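Local structure of L-glyceraldehyde 3-phosphate reductase (Clostridium beijerinckii, 6HG6) at residues A[197-201]-A[325-329]; A[283-288]-A[311-317]. The protein probably reduces aldehydes with NADPH as the hydride donor, as an aldo-keto reductase built on a TIM barrel and linked to furfural detoxification. All blocks are in the same frame, centred on the assembly; numbering follows the deposited sequence. Where two conformers were deposited one is given.

Interaction 1 of 2, residues A[197-201]-A[325-329]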
loop_
_atom_site.group_PDB
_atom_site.type_symbol
_atom_site.label_atom_id
_atom_site.label_comp_id
_atom_site.label_asym_id
_atom_site.label_seq_id
_atom_site.Cartn_x
_atom_site.Cartn_y
_atom_site.Cartn_z
ATOM N N SER A 197 4.084 -9.877 -5.285
ATOM C CA SER A 197 3.046 -10.916 -5.448
ATOM C C SER A 197 3.731 -12.245 -5.709
ATOM O O SER A 197 4.929 -12.268 -5.984
ATOM C CB SER A 197 2.117 -10.612 -6.581
ATOM O OG SER A 197 2.825 -10.733 -7.799
ATOM N N ILE A 198 2.953 -13.305 -5.713
ATOM C CA ILE A 198 3.473 -14.623 -6.156
ATOM C C ILE A 198 4.136 -14.478 -7.539
ATOM O O ILE A 198 5.146 -15.172 -7.764
ATOM C CB ILE A 198 2.337 -15.650 -6.133
ATOM C CG1 ILE A 198 1.985 -15.974 -4.677
ATOM C CG2 ILE A 198 2.701 -16.886 -6.926
ATOM C CD1 ILE A 198 0.783 -16.860 -4.506
ATOM N N PHE A 199 3.615 -13.616 -8.427
ATOM C CA PHE A 199 4.134 -13.437 -9.814
ATOM C C PHE A 199 5.166 -12.302 -9.941
ATOM O O PHE A 199 5.793 -12.185 -11.028
ATOM C CB PHE A 199 2.982 -13.226 -10.793
ATOM C CG PHE A 199 2.211 -14.478 -11.095
ATOM C CD1 PHE A 199 2.869 -15.639 -11.442
ATOM C CD2 PHE A 199 0.831 -14.497 -10.999
ATOM C CE1 PHE A 199 2.163 -16.795 -11.732
ATOM C CE2 PHE A 199 0.121 -15.654 -11.294
ATOM C CZ PHE A 199 0.790 -16.810 -11.615
ATOM N N ASP A 200 5.415 -11.530 -8.897
ATOM C CA ASP A 200 6.410 -10.438 -8.963
ATOM C C ASP A 200 7.332 -10.526 -7.752
ATOM O O ASP A 200 6.962 -10.034 -6.675
ATOM C CB ASP A 200 5.731 -9.079 -9.092
ATOM C CG ASP A 200 6.736 -7.985 -9.364
ATOM O OD1 ASP A 200 7.948 -8.245 -9.243
ATOM O OD2 ASP A 200 6.296 -6.886 -9.708
ATOM N N ARG A 201 8.516 -11.087 -7.965
ATOM C CA ARG A 201 9.512 -11.320 -6.897
ATOM C C ARG A 201 10.579 -10.234 -6.893
ATOM O O ARG A 201 11.673 -10.489 -6.349
ATOM C CB ARG A 201 10.147 -12.691 -7.124
ATOM C CG ARG A 201 9.135 -13.821 -7.211
ATOM C CD ARG A 201 8.139 -13.866 -6.056
ATOM N NE ARG A 201 7.379 -15.114 -6.109
ATOM C CZ ARG A 201 7.714 -16.273 -5.536
ATOM N NH1 ARG A 201 6.931 -17.320 -5.707
ATOM N NH2 ARG A 201 8.812 -16.409 -4.810
ATOM N N ILE A 325 4.511 -23.406 -4.815
ATOM C CA ILE A 325 4.138 -22.047 -5.289
ATOM C C ILE A 325 5.327 -21.434 -6.060
ATOM O O ILE A 325 5.147 -20.619 -7.013
ATOM C CB ILE A 325 3.700 -21.157 -4.124
ATOM C CG1 ILE A 325 2.329 -21.597 -3.613
ATOM C CG2 ILE A 325 3.707 -19.720 -4.579
ATOM C CD1 ILE A 325 1.947 -20.972 -2.294
ATOM N N ASP A 326 6.534 -21.638 -5.522
ATOM C CA ASP A 326 7.765 -21.163 -6.200
ATOM C C ASP A 326 7.981 -21.907 -7.528
ATOM O O ASP A 326 8.207 -21.253 -8.570
ATOM C CB ASP A 326 8.985 -21.347 -5.312
ATOM C CG ASP A 326 9.066 -20.300 -4.215
ATOM O OD1 ASP A 326 8.195 -19.316 -4.198
ATOM O OD2 ASP A 326 10.012 -20.432 -3.398
ATOM N N GLU A 327 7.866 -23.218 -7.541
ATOM C CA GLU A 327 8.153 -23.945 -8.798
ATOM C C GLU A 327 7.117 -23.530 -9.869
ATOM O O GLU A 327 7.525 -23.415 -11.108
ATOM C CB GLU A 327 8.253 -25.446 -8.513
ATOM C CG GLU A 327 8.843 -26.221 -9.681
ATOM C CD GLU A 327 7.853 -26.591 -10.767
ATOM O OE1 GLU A 327 8.313 -27.174 -11.817
ATOM O OE2 GLU A 327 6.616 -26.369 -10.540
ATOM N N ILE A 328 5.848 -23.312 -9.432
ATOM C CA ILE A 328 4.696 -23.011 -10.335
ATOM C C ILE A 328 4.818 -21.582 -10.870
ATOM O O ILE A 328 4.548 -21.377 -12.053
ATOM C CB ILE A 328 3.334 -23.205 -9.630
ATOM C CG1 ILE A 328 3.002 -24.665 -9.315
ATOM C CG2 ILE A 328 2.220 -22.582 -10.451
ATOM C CD1 ILE A 328 1.807 -24.818 -8.380
ATOM N N SER A 329 5.199 -20.636 -10.008
ATOM C CA SER A 329 5.335 -19.185 -10.311
ATOM C C SER A 329 6.600 -18.905 -11.116
ATOM O O SER A 329 6.660 -17.847 -11.744
ATOM C CB SER A 329 5.357 -18.377 -9.046
ATOM O OG SER A 329 4.145 -18.562 -8.341
HETATM O O HOH W 1 10.729 -17.931 -2.706
#

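Interaction 2 of 2, residues A[283-288]-A[311-317]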
loop_
_atom_site.group_PDB
_atom_site.type_symbol
_atom_site.label_atom_id
_atom_site.label_comp_id
_atom_site.label_asym_id
_atom_site.label_seq_id
_atom_site.Cartn_x
_atom_site.Cartn_y
_atom_site.Cartn_z
ATOM N N LEU A 283 -2.906 -13.102 -0.976
ATOM C CA LEU A 283 -2.759 -12.085 0.096
ATOM C C LEU A 283 -1.989 -12.705 1.266
ATOM O O LEU A 283 -1.050 -12.066 1.742
ATOM C CB LEU A 283 -4.118 -11.577 0.568
ATOM C CG LEU A 283 -4.970 -10.857 -0.477
ATOM C CD1 LEU A 283 -6.270 -10.396 0.162
ATOM C CD2 LEU A 283 -4.237 -9.687 -1.085
ATOM N N SER A 284 -2.352 -13.919 1.666
ATOM C CA SER A 284 -1.668 -14.655 2.763
ATOM C C SER A 284 -0.190 -14.844 2.406
ATOM O O SER A 284 0.654 -14.684 3.284
ATOM C CB SER A 284 -2.303 -15.944 3.059
ATOM O OG SER A 284 -3.637 -15.744 3.451
ATOM N N TRP A 285 0.119 -15.165 1.152
ATOM C CA TRP A 285 1.516 -15.449 0.764
ATOM C C TRP A 285 2.377 -14.191 0.924
ATOM O O TRP A 285 3.510 -14.273 1.431
ATOM C CB TRP A 285 1.526 -16.040 -0.653
ATOM C CG TRP A 285 2.896 -16.389 -1.120
ATOM C CD1 TRP A 285 3.480 -17.613 -1.047
ATOM C CD2 TRP A 285 3.860 -15.518 -1.732
ATOM N NE1 TRP A 285 4.738 -17.552 -1.568
ATOM C CE2 TRP A 285 5.003 -16.302 -1.997
ATOM C CE3 TRP A 285 3.869 -14.179 -2.102
ATOM C CZ2 TRP A 285 6.157 -15.778 -2.569
ATOM C CZ3 TRP A 285 5.010 -13.666 -2.681
ATOM C CH2 TRP A 285 6.121 -14.462 -2.933
ATOM N N VAL A 286 1.897 -13.047 0.482
ATOM C CA VAL A 286 2.676 -11.798 0.594
ATOM C C VAL A 286 3.029 -11.510 2.065
ATOM O O VAL A 286 4.080 -10.885 2.297
ATOM C CB VAL A 286 1.890 -10.657 -0.075
ATOM C CG1 VAL A 286 2.346 -9.340 0.379
ATOM C CG2 VAL A 286 1.976 -10.788 -1.583
ATOM N N LEU A 287 2.182 -11.904 2.998
ATOM C CA LEU A 287 2.356 -11.666 4.463
ATOM C C LEU A 287 3.116 -12.798 5.165
ATOM O O LEU A 287 3.234 -12.754 6.398
ATOM C CB LEU A 287 0.976 -11.530 5.117
ATOM C CG LEU A 287 0.239 -10.221 4.813
ATOM C CD1 LEU A 287 -1.181 -10.319 5.322
ATOM C CD2 LEU A 287 0.934 -9.000 5.388
ATOM N N LYS A 288 3.571 -13.813 4.461
ATOM C CA LYS A 288 4.099 -15.009 5.165
ATOM C C LYS A 288 5.329 -14.662 6.013
ATOM O O LYS A 288 5.554 -15.360 7.020
ATOM C CB LYS A 288 4.374 -16.136 4.170
ATOM C CG LYS A 288 5.562 -15.982 3.238
ATOM C CD LYS A 288 5.521 -17.074 2.188
ATOM C CE LYS A 288 6.799 -17.284 1.412
ATOM N NZ LYS A 288 7.568 -16.075 1.151
ATOM N N ILE A 311 -7.872 -13.378 5.479
ATOM C CA ILE A 311 -6.557 -13.928 5.026
ATOM C C ILE A 311 -5.483 -13.710 6.086
ATOM O O ILE A 311 -4.589 -14.584 6.189
ATOM C CB ILE A 311 -6.157 -13.324 3.678
ATOM C CG1 ILE A 311 -5.759 -11.849 3.805
ATOM C CG2 ILE A 311 -7.265 -13.514 2.663
ATOM C CD1 ILE A 311 -4.306 -11.637 4.188
ATOM N N VAL A 312 -5.571 -12.606 6.848
ATOM C CA VAL A 312 -4.606 -12.265 7.945
ATOM C C VAL A 312 -4.557 -13.420 8.963
ATOM O O VAL A 312 -3.623 -13.410 9.787
ATOM C CB VAL A 312 -4.914 -10.921 8.656
ATOM C CG1 VAL A 312 -5.144 -9.812 7.652
ATOM C CG2 VAL A 312 -6.098 -11.000 9.616
ATOM N N HIS A 313 -5.502 -14.365 8.919
ATOM C CA HIS A 313 -5.553 -15.511 9.880
ATOM C C HIS A 313 -5.037 -16.823 9.267
ATOM O O HIS A 313 -5.115 -17.834 9.954
ATOM C CB HIS A 313 -6.968 -15.657 10.441
ATOM C CG HIS A 313 -7.325 -14.468 11.251
ATOM N ND1 HIS A 313 -8.089 -13.437 10.743
ATOM C CD2 HIS A 313 -6.916 -14.086 12.480
ATOM C CE1 HIS A 313 -8.186 -12.487 11.657
ATOM N NE2 HIS A 313 -7.477 -12.867 12.738
ATOM N N LYS A 314 -4.482 -16.792 8.051
ATOM C CA LYS A 314 -3.925 -17.982 7.357
ATOM C C LYS A 314 -2.644 -17.587 6.611
ATOM O O LYS A 314 -2.517 -17.910 5.402
ATOM C CB LYS A 314 -4.946 -18.573 6.373
ATOM C CG LYS A 314 -6.222 -19.122 6.984
ATOM C CD LYS A 314 -7.000 -19.954 6.011
ATOM C CE LYS A 314 -8.411 -20.240 6.475
ATOM N NZ LYS A 314 -9.080 -21.162 5.528
ATOM N N ILE A 315 -1.708 -16.928 7.288
ATOM C CA ILE A 315 -0.454 -16.438 6.631
ATOM C C ILE A 315 0.634 -17.515 6.748
ATOM O O ILE A 315 1.734 -17.306 6.207
ATOM C CB ILE A 315 -0.038 -15.077 7.192
ATOM C CG1 ILE A 315 0.302 -15.123 8.688
ATOM C CG2 ILE A 315 -1.141 -14.063 6.889
ATOM C CD1 ILE A 315 0.889 -13.831 9.220
ATOM N N GLY A 316 0.319 -18.620 7.422
ATOM C CA GLY A 316 1.228 -19.778 7.543
ATOM C C GLY A 316 1.135 -20.727 6.359
ATOM O O GLY A 316 0.024 -21.108 5.973
ATOM N N PHE A 317 2.279 -21.214 5.898
ATOM C CA PHE A 317 2.400 -22.124 4.745
ATOM C C PHE A 317 3.359 -23.247 5.119
ATOM O O PHE A 317 4.366 -22.925 5.759
ATOM C CB PHE A 317 2.963 -21.364 3.549
ATOM C CG PHE A 317 1.982 -20.443 2.877
ATOM C CD1 PHE A 317 1.693 -19.206 3.407
ATOM C CD2 PHE A 317 1.289 -20.846 1.746
ATOM C CE1 PHE A 317 0.788 -18.360 2.775
ATOM C CE2 PHE A 317 0.403 -19.989 1.109
ATOM C CZ PHE A 317 0.132 -18.760 1.634
HETATM O O HOH W 2 4.020 -17.270 7.670
#

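Interaction 1 of 2, residues A[197-201]-A[325-329]
Arg201 reaches Asp326 end-on through a side chain that bends at chi2 (-51°), is extended at chi3 and turns its guanidinium at the last torsion. Asp326 keeps CG beside its own backbone N (chi1 -76°), which turns OD1 to the guanidinium. Both terminal nitrogens settle on this single oxygen: NH1 of Arg201 lies 2.8 Å from OD1 of Asp326 and NH2 3.0 Å from the same atom. OD1 sits in the guanidinium plane, yet the two planes are 50° apart: NH1 meets OD1 on its anti side, tilted from the carboxylate plane, and NH2 comes from farther above it, both from the same face. A water accepts a weak bond from NH2, which also pairs with Glu204, and donates to OD2 of Asp326. Arg201 NE gives a nearly straight 2.8 Å bond to Ile198 O, fixing the guanidinium against the type I turn Ser197-Asp200. Next to the salt bridge, CG2 of Ile198 packs on CG2 of Ile325 at 3.8 Å, and Phe199 CE1 lies 4.2 Å from Ser329 CA. The contact ties the loop after barrel strand 189-195 to helix 319-329, with Trp285 of helix 278-286 against Ile198, Arg201 and Ile325, and helix 258-273 beside Phe199.

Interaction 2 of 2, residues A[283-288]-A[311-317]
Trp285 turns the edge of its indole toward one face of Phe317, its CD1 lying over that ring, in a T-shaped pair with the five-membered ring and phenyl centroids 5.6 Å apart and the planes at 82°. The edge of Phe317 is set against the helix backbone, CE1 coming within 3.7 Å of Ser284 C, and Arg274 adds a cation-pi contact to the same ring. Over one face of the indole lies the amine of Lys288, offset toward the rim. Ile311 places CG1 between its backbone N and carbonyl carbon (chi1 71°), which turns CD1 to the helix, where it touches both Leu283 CB and Leu287 CD1, each at 3.6 Å. In the TIM barrel these residues pack around the closed parallel sheet: Leu283 and Leu287 also rest on strand 294-297, and Ile311 on strand 28-31, where the last and first strands meet. The side chain of Leu283 is about 5 Å from the bound NADPH and lies beside that of Asn308, which binds it. Ser284 OG receives a hydrogen bond from Gln276 NE2; its single proton may go to Ile311 O, 3.1 Å away, or to Gln280 O, and Lys314 O is also close. Leu287 CB meets Ile315 CG2 at 3.7 Å. One water donates to Lys288 O and Ile315 O, joining the turn after the helix to the 311-317 loop.

Overall arrangement
Interaction 2 is nested, along the chain, inside the loop closed by interaction 1, and the two meet at Trp285. The six-membered part of its indole packs on the 197-201 loop, with CZ2 3.4 Å from Arg201 CZ, while its five-membered part turns an edge to Phe317. Helix 319-329 serves both: Ile325 belongs to interaction 1 and also touches Trp285 and Phe317, and Leu322 meets Phe317 and Lys288. Interaction 1 lies farther out, its centre about 20 Å from the centre of the chain, and sets a salt bridge, bridged also by a water, beside buried isoleucines. Interaction 2, nearer the barrel and the cofactor, relies chiefly on aliphatic and aromatic packing.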